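Local coordinates for protein integral membrane indolylacetylinositol arabinosyltransferase EmbB (Mycolicibacterium smegmatis MC2 155, PDB 7BVC) that probably transfers arabinose in the membrane to build the arabinan of cell-wall arabinogalactan, and is bound here by the drug ethambutol, at residues Gly866-Glu871 and Ser912-Arg917; Thr879-Asp884 and Asp943-Thr948. All coordinates share one frame; numbering follows the deposited sequence.

Contact 1 (Gly866-Glu871 and Ser912-Arg917); sequences GTITGE and SWRNLR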
# COMPACT_ATOMS: atom_id res chain seq x y z
N GLY B 866 -21.66 -4.16 22.88
CA GLY B 866 -22.65 -3.56 22.01
C GLY B 866 -22.12 -2.48 21.09
O GLY B 866 -21.12 -2.68 20.41
N THR B 867 -22.80 -1.34 21.06
CA THR B 867 -22.44 -0.19 20.25
C THR B 867 -22.44 1.08 21.11
O THR B 867 -22.97 2.13 20.73
CB THR B 867 -23.36 -0.08 19.03
OG1 THR B 867 -22.89 0.94 18.14
CG2 THR B 867 -24.81 0.19 19.44
N ILE B 868 -21.81 0.98 22.28
CA ILE B 868 -21.86 2.05 23.27
C ILE B 868 -21.23 3.32 22.69
O ILE B 868 -20.36 3.28 21.82
CB ILE B 868 -21.13 1.61 24.55
CG1 ILE B 868 -21.60 0.22 24.97
CG2 ILE B 868 -21.37 2.59 25.68
CD1 ILE B 868 -23.06 0.15 25.26
N THR B 869 -21.68 4.47 23.20
CA THR B 869 -21.05 5.75 22.92
C THR B 869 -20.30 6.22 24.16
O THR B 869 -20.74 6.00 25.29
CB THR B 869 -22.08 6.81 22.49
OG1 THR B 869 -21.41 8.02 22.13
CG2 THR B 869 -23.08 7.09 23.61
N GLY B 870 -19.14 6.83 23.94
CA GLY B 870 -18.32 7.24 25.07
C GLY B 870 -17.12 8.04 24.61
O GLY B 870 -16.93 8.30 23.42
N GLU B 871 -16.29 8.40 25.59
CA GLU B 871 -15.14 9.27 25.37
C GLU B 871 -13.87 8.44 25.27
O GLU B 871 -13.56 7.64 26.16
CB GLU B 871 -15.02 10.28 26.51
CG GLU B 871 -14.19 11.51 26.18
CD GLU B 871 -14.02 12.43 27.37
OE1 GLU B 871 -13.85 13.65 27.16
OE2 GLU B 871 -14.07 11.94 28.51
N SER B 912 -17.07 -5.75 21.07
CA SER B 912 -16.49 -6.73 21.98
C SER B 912 -17.03 -6.52 23.40
O SER B 912 -17.85 -5.64 23.66
CB SER B 912 -14.97 -6.62 21.96
OG SER B 912 -14.54 -5.36 22.43
N TRP B 913 -16.57 -7.35 24.33
CA TRP B 913 -16.80 -7.15 25.75
C TRP B 913 -15.67 -6.28 26.28
O TRP B 913 -14.50 -6.62 26.12
CB TRP B 913 -16.82 -8.48 26.50
CG TRP B 913 -18.13 -9.22 26.47
CD1 TRP B 913 -18.39 -10.39 25.81
CD2 TRP B 913 -19.34 -8.88 27.16
NE1 TRP B 913 -19.69 -10.77 26.03
CE2 TRP B 913 -20.29 -9.86 26.85
CE3 TRP B 913 -19.70 -7.82 28.00
CZ2 TRP B 913 -21.59 -9.83 27.36
CZ3 TRP B 913 -20.99 -7.79 28.50
CH2 TRP B 913 -21.92 -8.78 28.17
N ARG B 914 -16.02 -5.16 26.91
CA ARG B 914 -15.01 -4.20 27.35
C ARG B 914 -15.45 -3.59 28.67
O ARG B 914 -16.51 -3.92 29.22
CB ARG B 914 -14.78 -3.11 26.30
CG ARG B 914 -16.06 -2.51 25.76
CD ARG B 914 -15.77 -1.60 24.59
NE ARG B 914 -16.98 -0.98 24.06
CZ ARG B 914 -17.75 -1.54 23.13
NH1 ARG B 914 -17.43 -2.72 22.62
NH2 ARG B 914 -18.84 -0.91 22.70
N ASN B 915 -14.62 -2.69 29.18
CA ASN B 915 -14.85 -2.02 30.45
C ASN B 915 -15.15 -0.55 30.21
O ASN B 915 -14.40 0.13 29.50
CB ASN B 915 -13.64 -2.17 31.37
CG ASN B 915 -13.60 -3.51 32.07
OD1 ASN B 915 -14.63 -4.08 32.41
ND2 ASN B 915 -12.39 -4.02 32.29
N LEU B 916 -16.23 -0.06 30.80
CA LEU B 916 -16.58 1.35 30.79
C LEU B 916 -16.12 1.95 32.11
O LEU B 916 -16.46 1.44 33.18
CB LEU B 916 -18.09 1.55 30.62
CG LEU B 916 -18.87 0.62 29.70
CD1 LEU B 916 -20.32 1.06 29.60
CD2 LEU B 916 -18.24 0.52 28.32
N ARG B 917 -15.35 3.03 32.03
CA ARG B 917 -14.70 3.64 33.18
C ARG B 917 -15.47 4.87 33.64
O ARG B 917 -15.94 5.66 32.82
CB ARG B 917 -13.26 4.04 32.85
CG ARG B 917 -12.29 2.88 32.69
CD ARG B 917 -12.29 2.36 31.26
NE ARG B 917 -11.33 1.28 31.06
CZ ARG B 917 -10.16 1.43 30.45
NH1 ARG B 917 -9.81 2.61 29.96
NH2 ARG B 917 -9.34 0.39 30.31
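At one end of a β-sandwich in the EmbC C-terminal domain, the loop leaving strand 860-866 folds over strand 914-918, an outermost strand of the same antiparallel sheet. R914 is paired through its backbone with A864, and I868 and L916 both also touch V883 of the facing sheet, which places the I868 and L916 side chains between the two sheets. The packed part centres on R914. Its CG sits between backbone N and carbonyl carbon (chi1 48°), and from there the chain runs extended to NE, sliding past I868 in the opposite direction. NH2 thereby comes 3.7 Å from CG1 of I868, while G866 O and I868 N lie at the guanidinium edge, near its plane. NH2 is 3.7 Å from G866 O, and the geometry supports no hydrogen bond between the segments. NH1 makes a weak hydrogen bond to T910 O, and NH2 too is bonded just beyond the segments. The other side is looser. T867 and T869 turn their CB atoms away from the strand and are partly exposed, and G870 and E871 run on without touching it. Apolar closure between the two regions rests on one light touch, I868 CG2 against L916 CD1 at 4.3 Å.

Contact 2 (Thr879-Asp884 and Asp943-Thr948); sequences TGQTVD and DWIAVT. With CA (calcium ion), chain K.
T879 and G880 lead into strand 882-889 without meeting 943-948, and the contact begins at Q881. Its CB bond points at the facing segment, and CB lies 3.6 Å from CG2 of I945, so the root of the side chain does the packing. A bend at chi2 (-47°) turns the amide out of that line, and OE1 is hydrogen-bonded to L937 N. T882 faces the other way: its OG1 makes a weak hydrogen bond to E935 O, and what it offers I945 is its backbone, with O 4.1 Å from CD1. I945 reaches that carbonyl because CG1 stands between backbone N and carbonyl carbon (chi1 58°) and the chain then extends to CD1. V883 again points inward. Both its methyls meet V947, crossing it obliquely: CG2 lies 3.7 Å and CG1 3.9 Å from V947 CG1. The tip of I945 adds a longer touch, CD1 to V883 CG2 at 4.4 Å. The backbone of D884 pairs with V933 in its own sheet. On the partner strand the inward I945 and V947 alternate with W944 and A946, whose CB atoms point away; W944 stacks edge-to-face on Y829. No hydrogen bond links the segments. Their strands run 8.7 Å apart at closest approach and at 20° to each other, the geometry of packing through side chains between layers. At the start of the partner segment, D943 O binds calcium at 2.7 Å, together with D936 OD2 and S938 O. Two facing antiparallel sheets joined by apolar side chains form a β-sandwich, here with a calcium site at its margin, consistent with the galactose-binding-like clan and reminiscent of carbohydrate-binding modules, where such an ion is commonly structural.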
# COMPACT_ATOMS: atom_id res chain seq x y z
N THR B 879 -20.24 7.92 18.42
CA THR B 879 -21.64 7.89 18.82
C THR B 879 -22.20 6.47 18.77
O THR B 879 -21.55 5.52 18.33
CB THR B 879 -22.47 8.81 17.93
OG1 THR B 879 -22.39 8.37 16.57
CG2 THR B 879 -21.96 10.24 18.02
N GLY B 880 -23.43 6.34 19.25
CA GLY B 880 -24.08 5.05 19.38
C GLY B 880 -25.05 5.09 20.55
O GLY B 880 -25.29 6.14 21.14
N GLN B 881 -25.61 3.92 20.85
CA GLN B 881 -26.56 3.82 21.95
C GLN B 881 -25.86 4.10 23.28
O GLN B 881 -24.63 4.06 23.39
CB GLN B 881 -27.22 2.44 21.95
CG GLN B 881 -27.72 2.01 20.59
CD GLN B 881 -28.49 3.10 19.87
OE1 GLN B 881 -29.41 3.70 20.44
NE2 GLN B 881 -28.13 3.37 18.63
N THR B 882 -26.66 4.39 24.31
CA THR B 882 -26.12 5.00 25.52
C THR B 882 -26.18 4.05 26.71
O THR B 882 -27.16 3.33 26.89
CB THR B 882 -26.87 6.29 25.87
OG1 THR B 882 -28.24 5.99 26.15
CG2 THR B 882 -26.81 7.26 24.70
N VAL B 883 -25.11 4.06 27.50
CA VAL B 883 -25.08 3.48 28.84
C VAL B 883 -24.39 4.48 29.74
O VAL B 883 -23.21 4.81 29.52
CB VAL B 883 -24.36 2.12 28.88
CG1 VAL B 883 -24.25 1.63 30.31
CG2 VAL B 883 -25.10 1.11 28.03
N ASP B 884 -25.10 4.97 30.75
CA ASP B 884 -24.56 6.01 31.62
C ASP B 884 -24.64 5.59 33.08
O ASP B 884 -24.95 4.43 33.38
CB ASP B 884 -25.30 7.33 31.41
CG ASP B 884 -24.82 8.06 30.17
OD1 ASP B 884 -23.81 7.64 29.58
OD2 ASP B 884 -25.47 9.06 29.78
N ASP B 943 -27.44 -2.99 15.82
CA ASP B 943 -27.33 -1.92 16.81
C ASP B 943 -27.99 -2.40 18.09
O ASP B 943 -29.22 -2.38 18.22
CB ASP B 943 -27.96 -0.62 16.31
CG ASP B 943 -27.17 0.00 15.17
OD1 ASP B 943 -25.94 -0.21 15.10
OD2 ASP B 943 -27.78 0.72 14.35
N TRP B 944 -27.17 -2.83 19.05
CA TRP B 944 -27.64 -3.41 20.29
C TRP B 944 -26.67 -3.06 21.40
O TRP B 944 -25.57 -2.56 21.15
CB TRP B 944 -27.80 -4.93 20.16
CG TRP B 944 -26.52 -5.60 19.77
CD1 TRP B 944 -26.01 -5.71 18.51
CD2 TRP B 944 -25.57 -6.22 20.65
NE1 TRP B 944 -24.80 -6.37 18.55
CE2 TRP B 944 -24.51 -6.69 19.85
CE3 TRP B 944 -25.51 -6.42 22.03
CZ2 TRP B 944 -23.42 -7.36 20.38
CZ3 TRP B 944 -24.42 -7.08 22.56
CH2 TRP B 944 -23.39 -7.54 21.74
N ILE B 945 -27.07 -3.33 22.65
CA ILE B 945 -26.23 -3.11 23.82
C ILE B 945 -26.44 -4.27 24.79
O ILE B 945 -27.34 -5.10 24.63
CB ILE B 945 -26.52 -1.77 24.52
CG1 ILE B 945 -27.98 -1.68 24.96
CG2 ILE B 945 -26.17 -0.60 23.62
CD1 ILE B 945 -28.39 -0.30 25.42
N ALA B 946 -25.58 -4.31 25.81
CA ALA B 946 -25.62 -5.32 26.86
C ALA B 946 -24.77 -4.83 28.01
O ALA B 946 -23.69 -4.27 27.79
CB ALA B 946 -25.11 -6.68 26.36
N VAL B 947 -25.24 -5.02 29.24
CA VAL B 947 -24.63 -4.42 30.41
C VAL B 947 -24.46 -5.47 31.51
O VAL B 947 -24.74 -6.65 31.32
CB VAL B 947 -25.44 -3.21 30.94
CG1 VAL B 947 -25.39 -2.07 29.95
CG2 VAL B 947 -26.88 -3.62 31.22
N THR B 948 -23.98 -5.01 32.66
CA THR B 948 -23.77 -5.84 33.84
C THR B 948 -23.68 -4.91 35.04
O THR B 948 -23.39 -3.71 34.87
CB THR B 948 -22.50 -6.69 33.70
OG1 THR B 948 -22.55 -7.81 34.59
CG2 THR B 948 -21.28 -5.87 34.07
CA CA K . -31.88 -2.33 18.45

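Overall arrangement
Along the chain the segments come in the order 866-871, 879-884, 912-917, 943-948, so the two contacts cross rather than nest. Contact 1 closes a loop of 40 residues, bringing the exit of strand 860-866 back to strand 914-918 of the same sheet; contact 2 closes one of 58 residues, bringing strand 882-889 of one sheet against strand 945-947 of the other. Their centres are 7 Å apart. The connection from 866-871 to 879-884 carries the chain from one sheet to the other, and its two arms are joined by a probable hydrogen bond, T869 N to Q881 O at 3.0 Å. T867 CG2 also packs on W944 O, bringing contact 1 beside the calcium-bearing segment of contact 2.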